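Local coordinates for pyridoxamine 5-phosphate-dependent dehydrase (Escherichia coli, PDB 3B8X) that removes the C3'-hydroxyl of GDP-4-keto-6-deoxy-D-mannose by a combined transamination-deoxygenation, a step towards the L-colitose of the O-antigen, at the interface of chains A and B. Sequence-based numbering; all coordinates share one arbitrary frame. Chains: chain A/B, Pyridoxamine 5-phosphate-dependent dehydrase.

Contact 1: the interface of chains A and B. Residues chain A 57, 59-60, 90, 92, 196; chain B 217, 248-250.
A:Trp90 meets B:His217, and A:Ser57, A:Ser59 and A:Glu196 meet B:Asn250, in a polar part of the two-fold subunit interface that joins one chain to the active-site wall of the other. The indole of A:Trp90 stands on edge over one imidazole face of B:His217, the planes 86° apart, with CZ2 above the centre of the histidine ring. NE1 of A:Trp90 comes within 2.7 Å of ND1 of B:His217, its N-H pointing down onto the imidazole face and away from the in-plane lone pair, more an N-H-to-pi contact than a regular hydrogen bond. Beside it, CB of A:Ser59 presses on CB of B:Asn250 at 3.4 Å. With CG anti to the backbone N (chi1 165°), B:Asn250 turns its amide to meet the carboxylate of A:Glu196 tip to tip. ND2 of B:Asn250 gives OE1 of A:Glu196 a nearly straight bond of 3.1 Å (167° at H), on the carboxylate's syn side and close to the amide plane. The backbone O of B:Asn250 takes water 1 at 2.6 Å, which also touches OG of A:Ser57. That hydroxyl accepts the backbone N-H of A:Thr60, while OG of A:Ser59 is tied to OG1 of A:Thr92 at 2.7 Å, which may hold the serine against CB of B:Asn250. B:His217 and B:Asn250 also line a sugar-nucleotide adduct pocket, so the contact is likely to position residues that one subunit lends to substrate binding.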
ATOM      1  N   SER A  57      -6.299   1.781  -0.842  1.00  7.94           N
ATOM      2  CA  SER A  57      -7.265   0.776  -1.229  1.00  2.13           C
ATOM      3  C   SER A  57      -7.943   0.275   0.015  1.00  6.15           C
ATOM      4  O   SER A  57      -7.517   0.584   1.129  1.00  8.02           O
ATOM      5  CB  SER A  57      -6.624  -0.399  -1.960  1.00  3.47           C
ATOM      6  OG  SER A  57      -5.748  -1.152  -1.132  1.00  6.10           O
ATOM      7  N   SER A  59      -7.946  -2.645   0.951  1.00  3.65           N
ATOM      8  CA  SER A  59      -6.997  -3.631   1.474  1.00  3.13           C
ATOM      9  C   SER A  59      -5.916  -2.930   2.339  1.00 21.51           C
ATOM     10  O   SER A  59      -5.531  -3.438   3.395  1.00 10.05           O
ATOM     11  CB  SER A  59      -6.298  -4.384   0.317  1.00 10.99           C
ATOM     12  OG  SER A  59      -7.168  -5.215  -0.459  1.00  5.96           O
ATOM     13  N   THR A  60      -5.395  -1.770   1.936  1.00  7.31           N
ATOM     14  CA  THR A  60      -4.454  -1.102   2.838  1.00  1.71           C
ATOM     15  C   THR A  60      -5.240  -0.470   3.977  1.00 12.55           C
ATOM     16  O   THR A  60      -4.683  -0.232   5.014  1.00  9.07           O
ATOM     17  CB  THR A  60      -3.612  -0.072   2.169  1.00  3.51           C
ATOM     18  OG1 THR A  60      -4.458   0.790   1.432  1.00  5.92           O
ATOM     19  CG2 THR A  60      -2.647  -0.699   1.190  1.00  1.66           C
ATOM     20  N   TRP A  90     -13.023 -11.521   2.029  1.00 15.31           N
ATOM     21  CA  TRP A  90     -12.014 -11.265   0.968  1.00 13.60           C
ATOM     22  C   TRP A  90     -10.645 -11.661   1.552  1.00 23.73           C
ATOM     23  O   TRP A  90     -10.474 -11.637   2.769  1.00  8.63           O
ATOM     24  CB  TRP A  90     -12.007  -9.773   0.518  1.00 12.04           C
ATOM     25  CG  TRP A  90     -11.081  -9.503  -0.651  1.00  4.09           C
ATOM     26  CD1 TRP A  90      -9.917  -8.758  -0.670  1.00  4.35           C
ATOM     27  CD2 TRP A  90     -11.307  -9.901  -1.978  1.00 10.18           C
ATOM     28  NE1 TRP A  90      -9.348  -8.777  -1.928  1.00 10.29           N
ATOM     29  CE2 TRP A  90     -10.201  -9.456  -2.756  1.00 22.61           C
ATOM     30  CE3 TRP A  90     -12.314 -10.650  -2.595  1.00 10.78           C
ATOM     31  CZ2 TRP A  90     -10.078  -9.748  -4.121  1.00 13.07           C
ATOM     32  CZ3 TRP A  90     -12.196 -10.924  -3.957  1.00 27.50           C
ATOM     33  CH2 TRP A  90     -11.061 -10.520  -4.695  1.00 12.07           C
ATOM     34  N   THR A  92      -7.733 -10.127   1.750  1.00  7.37           N
ATOM     35  CA  THR A  92      -7.078  -9.090   2.551  1.00  1.45           C
ATOM     36  C   THR A  92      -7.839  -8.718   3.812  1.00  9.52           C
ATOM     37  O   THR A  92      -7.464  -7.790   4.512  1.00  7.31           O
ATOM     38  CB  THR A  92      -6.696  -7.867   1.753  1.00 11.39           C
ATOM     39  OG1 THR A  92      -7.874  -7.330   1.141  1.00  7.42           O
ATOM     40  CG2 THR A  92      -5.683  -8.240   0.694  1.00  1.73           C
ATOM     41  N   GLU A 196      -8.967   3.547  -7.345  1.00  8.57           N
ATOM     42  CA  GLU A 196      -8.683   2.621  -6.245  1.00  7.61           C
ATOM     43  C   GLU A 196      -8.876   3.534  -5.064  1.00 11.28           C
ATOM     44  O   GLU A 196      -8.839   4.763  -5.217  1.00  6.60           O
ATOM     45  CB  GLU A 196      -7.262   2.063  -6.224  1.00  8.53           C
ATOM     46  CG  GLU A 196      -7.038   1.155  -7.406  1.00  8.47           C
ATOM     47  CD  GLU A 196      -6.744  -0.265  -7.035  1.00 28.41           C
ATOM     48  OE1 GLU A 196      -7.199  -0.728  -5.967  1.00  6.88           O
ATOM     49  OE2 GLU A 196      -6.057  -0.916  -7.838  1.00 23.18           O
TER
ATOM     50  N   HIS B 217      -3.794  -8.872  -3.996  1.00  7.17           N
ATOM     51  CA  HIS B 217      -4.643  -9.790  -3.259  1.00 10.18           C
ATOM     52  C   HIS B 217      -4.165 -11.200  -3.021  1.00 11.15           C
ATOM     53  O   HIS B 217      -4.889 -11.967  -2.382  1.00 11.72           O
ATOM     54  CB  HIS B 217      -6.032  -9.852  -3.914  1.00  6.40           C
ATOM     55  CG  HIS B 217      -6.634  -8.510  -4.170  1.00 13.31           C
ATOM     56  ND1 HIS B 217      -7.126  -7.722  -3.145  1.00 10.83           N
ATOM     57  CD2 HIS B 217      -6.861  -7.827  -5.325  1.00  6.28           C
ATOM     58  CE1 HIS B 217      -7.641  -6.619  -3.663  1.00  6.08           C
ATOM     59  NE2 HIS B 217      -7.487  -6.651  -4.979  1.00  9.45           N
ATOM     60  N   GLY B 248      -0.597 -11.732   0.527  1.00 14.65           N
ATOM     61  CA  GLY B 248      -0.142 -10.487  -0.094  1.00  3.41           C
ATOM     62  C   GLY B 248      -0.899  -9.195   0.309  1.00  9.90           C
ATOM     63  O   GLY B 248      -1.490  -9.069   1.412  1.00  6.50           O
ATOM     64  N   TYR B 249      -0.913  -8.256  -0.626  1.00  5.62           N
ATOM     65  CA  TYR B 249      -1.535  -6.955  -0.349  1.00  5.96           C
ATOM     66  C   TYR B 249      -2.248  -6.540  -1.597  1.00 12.94           C
ATOM     67  O   TYR B 249      -2.216  -7.218  -2.610  1.00  6.96           O
ATOM     68  CB  TYR B 249      -0.380  -5.914  -0.172  1.00  2.50           C
ATOM     69  CG  TYR B 249       0.541  -6.229   1.004  1.00  4.34           C
ATOM     70  CD1 TYR B 249       1.693  -7.027   0.837  1.00  3.37           C
ATOM     71  CD2 TYR B 249       0.222  -5.787   2.297  1.00  8.28           C
ATOM     72  CE1 TYR B 249       2.485  -7.385   1.963  1.00 16.48           C
ATOM     73  CE2 TYR B 249       0.995  -6.170   3.437  1.00  6.20           C
ATOM     74  CZ  TYR B 249       2.156  -6.948   3.261  1.00  5.18           C
ATOM     75  OH  TYR B 249       2.964  -7.285   4.360  1.00  9.80           O
ATOM     76  N   ASN B 250      -2.890  -5.389  -1.524  1.00  7.49           N
ATOM     77  CA  ASN B 250      -3.328  -4.763  -2.758  1.00  9.12           C
ATOM     78  C   ASN B 250      -2.477  -3.480  -2.758  1.00 18.94           C
ATOM     79  O   ASN B 250      -2.762  -2.534  -1.997  1.00  5.29           O
ATOM     80  CB  ASN B 250      -4.789  -4.356  -2.776  1.00  1.00           C
ATOM     81  CG  ASN B 250      -5.106  -3.390  -3.926  1.00 13.65           C
ATOM     82  OD1 ASN B 250      -4.199  -2.977  -4.655  1.00  8.83           O
ATOM     83  ND2 ASN B 250      -6.393  -3.006  -4.080  1.00  3.39           N
TER
HETATM   84  O   HOH W   1      -3.214  -0.018  -2.271  1.00  9.97           O

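Contact 2: the interface of chains A and B. Residues chain A 70-71, 245-247; chain B 95, 98, 346, 349.
B:Tyr349 takes an edge of A:Phe71 on its ring face, in a mostly apolar part of the dimer contact of this DegT/DnrJ/EryC1-family aminotransferase fold. The two rings are nearly perpendicular, at 84°, and the CD2-CE2 edge of the phenylalanine points into the tyrosine face, CD2 of A:Phe71 lying 3.6 Å from CZ of B:Tyr349. A:Pro247 comes to the same face nearer its CD1 edge, with CG 3.6 Å from CD1 of B:Tyr349. The proline also touches A:Phe71, its CD lying over one phenyl face, offset toward the rim, while CB of A:Phe70 covers the opposite face. The phenylalanine is therefore sandwiched within its own chain and offers its edge to the partner.

On its other flank A:Pro247 lays CA over the ring of B:Tyr95, 3.5 Å from the centroid, a CH-pi contact displaced toward the rim. OH of B:Tyr95 is 2.8 Å from the backbone O of A:Leu246, but that oxygen sits almost directly above the hydroxyl, about equally far from CE1 and CE2, so any hydrogen bond is badly angled and doubtful. CG2 of B:Val346, anti to its carbonyl carbon, rests against the A:Val245-A:Leu246 peptide. CD2 of A:Leu246 reaches the hydroxyl end of B:Tyr349 more loosely.

Further out, two waters grip OH of B:Tyr349, each at 2.7 Å. Water 2, in the plane of the tyrosine ring, carries the link to the backbone O of A:Phe70, and water 3 reaches that of A:Phe71. At the opposite end of the tyrosine, NE2 of B:Gln98 donates to the backbone O of B:Tyr349 at 3.2 Å, from above the carbonyl plane. The glutamine chain bends at chi2 (-90°) to bring its amide there, and this bond ties helix 91-99 to the loop carrying B:Tyr349.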
ATOM      1  N   PHE A  70      -1.393  -2.201  17.402  1.00 12.48           N
ATOM      2  CA  PHE A  70      -0.121  -2.579  17.992  1.00 11.53           C
ATOM      3  C   PHE A  70       0.597  -1.331  18.440  1.00 19.04           C
ATOM      4  O   PHE A  70       1.570  -1.401  19.199  1.00 14.35           O
ATOM      5  CB  PHE A  70       0.765  -3.327  16.984  1.00 11.41           C
ATOM      6  CG  PHE A  70       0.306  -4.718  16.721  1.00  8.09           C
ATOM      7  CD1 PHE A  70      -0.947  -4.920  16.191  1.00 15.59           C
ATOM      8  CD2 PHE A  70       1.040  -5.817  17.154  1.00 28.49           C
ATOM      9  CE1 PHE A  70      -1.437  -6.199  16.009  1.00 13.23           C
ATOM     10  CE2 PHE A  70       0.545  -7.122  16.972  1.00 10.06           C
ATOM     11  CZ  PHE A  70      -0.718  -7.291  16.443  1.00 14.24           C
ATOM     12  N   PHE A  71       0.121  -0.181  17.977  1.00 13.93           N
ATOM     13  CA  PHE A  71       0.845   1.061  18.235  1.00  6.30           C
ATOM     14  C   PHE A  71       0.307   2.095  19.189  1.00 14.17           C
ATOM     15  O   PHE A  71       0.917   3.155  19.366  1.00 14.94           O
ATOM     16  CB  PHE A  71       1.294   1.710  16.921  1.00 14.64           C
ATOM     17  CG  PHE A  71       2.118   0.800  16.089  1.00 22.95           C
ATOM     18  CD1 PHE A  71       1.720   0.446  14.814  1.00  8.85           C
ATOM     19  CD2 PHE A  71       3.270   0.243  16.614  1.00  8.98           C
ATOM     20  CE1 PHE A  71       2.487  -0.485  14.086  1.00 15.81           C
ATOM     21  CE2 PHE A  71       4.031  -0.669  15.897  1.00 37.76           C
ATOM     22  CZ  PHE A  71       3.634  -1.061  14.651  1.00  9.01           C
ATOM     23  N   VAL A 245       8.339   8.088  13.569  1.00 10.84           N
ATOM     24  CA  VAL A 245       7.975   7.701  14.915  1.00  6.85           C
ATOM     25  C   VAL A 245       7.232   6.406  15.133  1.00 15.44           C
ATOM     26  O   VAL A 245       7.090   5.972  16.269  1.00 15.31           O
ATOM     27  CB  VAL A 245       7.244   8.873  15.639  1.00 10.05           C
ATOM     28  CG1 VAL A 245       8.156  10.107  15.688  1.00 14.35           C
ATOM     29  CG2 VAL A 245       5.914   9.253  14.931  1.00 10.94           C
ATOM     30  N   LEU A 246       6.742   5.823  14.044  1.00 13.97           N
ATOM     31  CA  LEU A 246       6.053   4.541  14.091  1.00 12.31           C
ATOM     32  C   LEU A 246       6.393   3.775  12.810  1.00  4.56           C
ATOM     33  O   LEU A 246       6.722   4.384  11.782  1.00 11.57           O
ATOM     34  CB  LEU A 246       4.540   4.701  14.284  1.00 11.50           C
ATOM     35  CG  LEU A 246       3.982   5.112  15.647  1.00 12.48           C
ATOM     36  CD1 LEU A 246       2.466   5.258  15.525  1.00  7.80           C
ATOM     37  CD2 LEU A 246       4.342   4.069  16.750  1.00  7.35           C
ATOM     38  N   PRO A 247       6.478   2.448  12.933  1.00  9.08           N
ATOM     39  CA  PRO A 247       6.758   1.546  11.801  1.00  9.11           C
ATOM     40  C   PRO A 247       5.478   1.455  10.959  1.00 14.83           C
ATOM     41  O   PRO A 247       4.620   0.589  11.198  1.00 15.50           O
ATOM     42  CB  PRO A 247       6.945   0.152  12.477  1.00 15.30           C
ATOM     43  CG  PRO A 247       6.943   0.384  13.967  1.00 38.01           C
ATOM     44  CD  PRO A 247       6.290   1.728  14.215  1.00 17.34           C
TER
ATOM     45  N   TYR B  95      11.189  -0.442   7.823  1.00  7.90           N
ATOM     46  CA  TYR B  95       9.970  -1.051   8.383  1.00  2.76           C
ATOM     47  C   TYR B  95       9.663  -2.471   7.933  1.00  5.87           C
ATOM     48  O   TYR B  95       9.253  -3.309   8.753  1.00 11.14           O
ATOM     49  CB  TYR B  95       8.750  -0.135   8.246  1.00  3.32           C
ATOM     50  CG  TYR B  95       8.859   1.304   8.820  1.00 24.61           C
ATOM     51  CD1 TYR B  95       9.617   1.620   9.956  1.00 13.41           C
ATOM     52  CD2 TYR B  95       8.206   2.351   8.185  1.00 13.12           C
ATOM     53  CE1 TYR B  95       9.675   2.938  10.446  1.00 11.89           C
ATOM     54  CE2 TYR B  95       8.249   3.638   8.668  1.00 24.09           C
ATOM     55  CZ  TYR B  95       8.993   3.934   9.781  1.00 14.40           C
ATOM     56  OH  TYR B  95       8.956   5.233  10.257  1.00 18.07           O
ATOM     57  N   GLN B  98      11.246  -5.038   9.932  1.00 16.09           N
ATOM     58  CA  GLN B  98      10.640  -5.355  11.223  1.00  9.18           C
ATOM     59  C   GLN B  98       9.307  -6.018  10.993  1.00 16.69           C
ATOM     60  O   GLN B  98       8.863  -6.789  11.820  1.00 18.92           O
ATOM     61  CB  GLN B  98      10.335  -4.059  11.955  1.00  1.37           C
ATOM     62  CG  GLN B  98       9.687  -4.224  13.336  1.00  9.20           C
ATOM     63  CD  GLN B  98       8.157  -4.256  13.299  1.00 14.88           C
ATOM     64  OE1 GLN B  98       7.514  -3.861  12.324  1.00 18.01           O
ATOM     65  NE2 GLN B  98       7.571  -4.814  14.359  1.00 12.68           N
ATOM     66  N   VAL B 346      10.585   4.043  17.276  1.00 15.50           N
ATOM     67  CA  VAL B 346      10.351   3.030  16.258  1.00 16.67           C
ATOM     68  C   VAL B 346      11.158   1.766  16.558  1.00 16.62           C
ATOM     69  O   VAL B 346      10.710   0.620  16.348  1.00 14.02           O
ATOM     70  CB  VAL B 346      10.846   3.626  14.899  1.00 24.22           C
ATOM     71  CG1 VAL B 346      11.036   2.592  13.831  1.00 16.68           C
ATOM     72  CG2 VAL B 346       9.916   4.689  14.426  1.00 15.19           C
ATOM     73  N   TYR B 349      10.333  -1.563  18.445  1.00 20.40           N
ATOM     74  CA  TYR B 349       9.558  -2.634  17.830  1.00 20.67           C
ATOM     75  C   TYR B 349      10.446  -3.569  17.017  1.00 16.49           C
ATOM     76  O   TYR B 349       9.979  -4.570  16.464  1.00 19.00           O
ATOM     77  CB  TYR B 349       8.439  -2.050  16.955  1.00 23.68           C
ATOM     78  CG  TYR B 349       7.554  -1.062  17.676  1.00  4.19           C
ATOM     79  CD1 TYR B 349       7.680   0.281  17.477  1.00  8.65           C
ATOM     80  CD2 TYR B 349       6.549  -1.495  18.558  1.00 14.18           C
ATOM     81  CE1 TYR B 349       6.843   1.187  18.119  1.00  6.54           C
ATOM     82  CE2 TYR B 349       5.716  -0.577  19.230  1.00 17.13           C
ATOM     83  CZ  TYR B 349       5.875   0.772  18.999  1.00  2.49           C
ATOM     84  OH  TYR B 349       5.049   1.655  19.682  1.00  9.51           O
TER
HETATM   85  O   HOH W   2       3.050   0.290  20.788  1.00 17.83           O
HETATM   86  O   HOH W   3       3.565   3.510  20.905  1.00 19.51           O

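The C-alpha centres of contact 1 and contact 2 lie about 21 Å apart along the same two-fold interface. Helix 91-99 enters both, through A:Thr92 in contact 1 and through B:Tyr95 and B:Gln98 in contact 2. The loop around residues 245-250 does likewise with the chains exchanged: chain B supplies residues 248-250 to contact 1, chain A residues 245-247 to contact 2. Helix 58-68 takes part in contact 1, and A:Phe70 and A:Phe71 follow shortly after its end. Each contact recurs with the chains swapped, so the same segments may couple dimer assembly to the shape of both active sites.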